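Local atomic coordinates of putative dienelactone hydrolase (Klebsiella pneumoniae subsp. pneumoniae MGH 78578, PDB entry 3F67), a protein that is probably a hydrolase of the dienelactone hydrolase family, whose members cleave ester bonds with an alpha/beta-hydrolase fold. Residues W130-A133 / A134-P137; A104-A107 / A108-G112. One frame throughout, in Å; residues are numbered along the deposited sequence. Where two conformers were deposited one is given.

Contact 1 of 2, residues W130-A133 / A134-P137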
# COMPACT_ATOMS: atom_id res chain seq x y z
N TRP A 130 -3.87 3.84 4.21
CA TRP A 130 -4.48 4.57 5.32
C TRP A 130 -5.69 3.85 5.87
O TRP A 130 -5.86 3.72 7.09
CB TRP A 130 -4.93 5.97 4.85
CG TRP A 130 -3.82 6.97 4.61
CD1 TRP A 130 -3.33 7.41 3.39
CD2 TRP A 130 -3.12 7.72 5.62
NE1 TRP A 130 -2.35 8.39 3.60
CE2 TRP A 130 -2.21 8.58 4.96
CE3 TRP A 130 -3.16 7.72 7.04
CZ2 TRP A 130 -1.35 9.45 5.64
CZ3 TRP A 130 -2.30 8.59 7.74
CH2 TRP A 130 -1.41 9.45 7.04
N LEU A 131 -6.58 3.44 4.97
CA LEU A 131 -7.80 2.75 5.42
C LEU A 131 -7.47 1.49 6.24
O LEU A 131 -8.15 1.20 7.25
CB LEU A 131 -8.71 2.38 4.24
CG LEU A 131 -9.23 3.54 3.36
CD1 LEU A 131 -10.25 3.02 2.31
CD2 LEU A 131 -9.77 4.68 4.14
N TYR A 132 -6.50 0.70 5.75
CA TYR A 132 -6.16 -0.56 6.42
C TYR A 132 -5.59 -0.30 7.83
O TYR A 132 -5.86 -1.09 8.78
CB TYR A 132 -5.14 -1.38 5.58
CG TYR A 132 -5.12 -2.82 6.04
CD1 TYR A 132 -6.25 -3.63 5.90
CD2 TYR A 132 -3.99 -3.34 6.66
CE1 TYR A 132 -6.27 -4.93 6.36
CE2 TYR A 132 -3.98 -4.68 7.13
CZ TYR A 132 -5.12 -5.45 6.96
OH TYR A 132 -5.14 -6.75 7.41
N ALA A 133 -4.85 0.80 7.98
CA ALA A 133 -4.34 1.17 9.29
C ALA A 133 -5.45 1.50 10.31
O ALA A 133 -5.22 1.36 11.50
CB ALA A 133 -3.31 2.36 9.19
N ALA A 134 -6.65 1.86 9.83
CA ALA A 134 -7.80 2.05 10.73
C ALA A 134 -8.68 0.80 10.79
O ALA A 134 -9.74 0.79 11.44
CB ALA A 134 -8.64 3.23 10.26
N HIS A 135 -8.29 -0.25 10.08
CA HIS A 135 -9.12 -1.46 10.01
C HIS A 135 -8.60 -2.62 10.87
O HIS A 135 -9.37 -3.28 11.58
CB HIS A 135 -9.25 -1.88 8.55
CG HIS A 135 -9.89 -3.22 8.34
ND1 HIS A 135 -11.26 -3.39 8.30
CD2 HIS A 135 -9.35 -4.45 8.15
CE1 HIS A 135 -11.54 -4.67 8.10
NE2 HIS A 135 -10.39 -5.33 7.99
N ASN A 136 -7.30 -2.88 10.77
CA ASN A 136 -6.70 -4.08 11.41
C ASN A 136 -5.95 -3.67 12.66
O ASN A 136 -4.88 -3.08 12.57
CB ASN A 136 -5.75 -4.85 10.42
CG ASN A 136 -5.20 -6.14 11.05
OD1 ASN A 136 -5.35 -6.34 12.26
ND2 ASN A 136 -4.60 -7.03 10.22
N PRO A 137 -6.49 -4.00 13.85
CA PRO A 137 -5.84 -3.53 15.08
C PRO A 137 -4.47 -4.20 15.33
O PRO A 137 -3.70 -3.70 16.17
CB PRO A 137 -6.83 -3.93 16.19
CG PRO A 137 -7.64 -4.98 15.64
CD PRO A 137 -7.69 -4.80 14.13
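Tyr-132 meets both His-135 and Asn-136 near the C-terminal end of helix 124-133, and it does so with backbone and side chain alike. Among the backbone bonds, Tyr-132 O takes two donors. Asn-136 N approaches Tyr-132 O nearly head-on at 3.0 Å with an almost straight N-H, while His-135 N, 2.9 Å from Tyr-132 O, sits well above the carbonyl plane. Just before these, Ala-134 N makes weak bonds to Leu-131 O (3.1 Å) and Trp-130 O.

The side-chain bond joins Asn-136 ND2 to Tyr-132 OH at 2.9 Å. The phenol hydroxyl stands slightly out of the amide plane, and ring and amide planes are perpendicular, the two side chains running alongside each other in the same direction. This bond and that of Asn-136 OD1 with Gln-138 N together fix the rotation of the amide, while Asp-101 holds the phenol as its stronger partner.

The nonpolar contacts lie round the same ring. Asn-136 CB packs 3.6 Å from Tyr-132 CZ, and His-135 CD2 comes within 3.6 Å of Tyr-132 CE1. The two rings are inclined at 34°, their centroids 5.6 Å apart. With CG opposite the backbone N (chi1 -162°), the tyrosine ring is sent outward from the helix, leaning towards its C-terminal end, where His-135 and Asn-136 flank it.

Helix 93-108 faces this turn: Leu-97 and Leu-100 touch Tyr-132, and the Asp-101 carboxylate binds His-135 NE2 as well. Ile-164 of helix 161-164 meets Leu-131 and Ala-134, while Trp-130 packs on Met-191 and Leu-195 of helix 185-197 and bonds to Tyr-176 in strand 172-177.

Contact 2 of 2, residues A104-A107 / A108-G112. With ACY (acetic acid), chain E.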
# COMPACT_ATOMS: atom_id res chain seq x y z
N ALA A 104 -2.78 -11.42 5.38
CA ALA A 104 -2.09 -11.45 6.68
C ALA A 104 -2.26 -12.86 7.28
O ALA A 104 -1.30 -13.43 7.86
CB ALA A 104 -2.68 -10.36 7.63
N SER A 105 -3.45 -13.43 7.14
CA SER A 105 -3.74 -14.77 7.68
C SER A 105 -2.88 -15.83 7.00
O SER A 105 -2.30 -16.71 7.66
CB SER A 105 -5.23 -15.12 7.54
OG SER A 105 -5.99 -14.35 8.45
N TRP A 106 -2.79 -15.74 5.68
CA TRP A 106 -1.99 -16.70 4.90
C TRP A 106 -0.52 -16.52 5.29
O TRP A 106 0.18 -17.49 5.49
CB TRP A 106 -2.18 -16.45 3.39
CG TRP A 106 -1.26 -17.29 2.48
CD1 TRP A 106 -1.54 -18.52 1.93
CD2 TRP A 106 0.04 -16.93 2.02
NE1 TRP A 106 -0.47 -18.96 1.16
CE2 TRP A 106 0.51 -18.00 1.20
CE3 TRP A 106 0.88 -15.81 2.22
CZ2 TRP A 106 1.75 -17.98 0.58
CZ3 TRP A 106 2.14 -15.81 1.61
CH2 TRP A 106 2.55 -16.89 0.79
N ALA A 107 -0.08 -15.27 5.44
CA ALA A 107 1.34 -14.99 5.70
C ALA A 107 1.81 -15.66 6.99
O ALA A 107 2.91 -16.20 7.05
CB ALA A 107 1.58 -13.46 5.72
N ALA A 108 0.97 -15.64 8.02
CA ALA A 108 1.35 -16.23 9.31
C ALA A 108 1.55 -17.75 9.28
O ALA A 108 2.19 -18.29 10.16
CB ALA A 108 0.30 -15.85 10.39
N ARG A 109 1.00 -18.44 8.25
CA ARG A 109 1.18 -19.89 8.08
C ARG A 109 2.19 -20.21 6.98
O ARG A 109 2.41 -21.38 6.69
CB ARG A 109 -0.17 -20.56 7.76
CG ARG A 109 -0.99 -20.88 9.05
CD ARG A 109 -2.24 -21.74 8.83
NE ARG A 109 -3.19 -20.93 8.06
CZ ARG A 109 -4.11 -20.16 8.62
NH1 ARG A 109 -4.93 -19.45 7.86
NH2 ARG A 109 -4.24 -20.12 9.94
N HIS A 110 2.76 -19.17 6.36
CA HIS A 110 3.71 -19.35 5.23
C HIS A 110 5.00 -18.56 5.34
O HIS A 110 5.62 -18.17 4.32
CB HIS A 110 3.01 -19.08 3.89
CG HIS A 110 1.82 -19.98 3.66
ND1 HIS A 110 1.90 -21.18 2.97
CD2 HIS A 110 0.55 -19.87 4.10
CE1 HIS A 110 0.70 -21.74 2.97
NE2 HIS A 110 -0.13 -20.98 3.66
N GLY A 111 5.45 -18.38 6.58
CA GLY A 111 6.78 -17.90 6.84
C GLY A 111 6.84 -16.57 7.53
O GLY A 111 7.94 -16.09 7.86
N GLY A 112 5.66 -15.97 7.73
CA GLY A 112 5.61 -14.66 8.39
C GLY A 112 5.26 -14.79 9.85
O GLY A 112 4.73 -15.82 10.30
C ACY E . -6.79 -17.26 10.31
O ACY E . -7.39 -17.94 9.41
OXT ACY E . -5.70 -17.59 10.79
CH3 ACY E . -7.38 -15.97 10.80
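Trp-106 and His-110 lie one over the other as an offset stack, an example of how an aromatic pair can join the last turn of a helix to the loop that leaves it. The imidazole rests on the five-membered part of the indole, with centroids 3.6 Å apart and planes only 10° from parallel, although the two side chains as a whole cross at about a right angle. Beside it, His-110 CB makes a CH-pi contact over the face of the six-membered ring of Trp-106, 3.7 Å from its centroid. Having CG opposite the backbone N (chi1 173°) turns the indole outward, with a slight lean towards the C-terminal end, so that His-110 can lie over it. The indole also touches Thr-9, Ile-11 and Pro-12 of strand 4-13 and Ile-63 of strand 61-65.

Arg-109 turns elsewhere. A bend in the chain at chi3 brings one face of its guanidinium over Ser-105 O, while the edge grips an acetate, probably from the crystallisation liquor: Arg-109 NH2 donates to acetate OXT at 3.0 Å and Arg-109 NH1 to acetate O at 3.3 Å.

Underneath, Ala-107 O receives His-110 N at 3.1 Å and Gly-112 N at 2.8 Å, from opposite faces of its plane. Gly-111 carries the chain round with positive phi (116°). Gly-112 N to Ala-107 O has the 6-to-1 pattern of a Schellman motif, but with Gly-111 N 4.8 Å from Ala-108 O the 5-to-2 bond is not made: the turn is only Schellman-like, leading from helix 93-108 into strand 112-113.

In the fold
Both contacts lie at the C-terminal ends of helices that pack on the same sheet, and in both an aromatic residue of the last turn meets a histidine beyond it, as a stack in contact 2 and obliquely in contact 1. The contacts are about 18 Å apart between centres and do not touch; Asp-101, on helix 93-108 one turn before contact 2, bridges the gap by binding side chains of contact 1. Helix 124-133 directly follows Cys-123, the probable nucleophile of a Cys-His-Asp triad with His-212 and Asp-180, so contact 1 marks the end remote from that elbow. Contact 1 is mostly buried, its centre about 11 Å from the centre of the chain, against about 18 Å for the partly exposed contact 2.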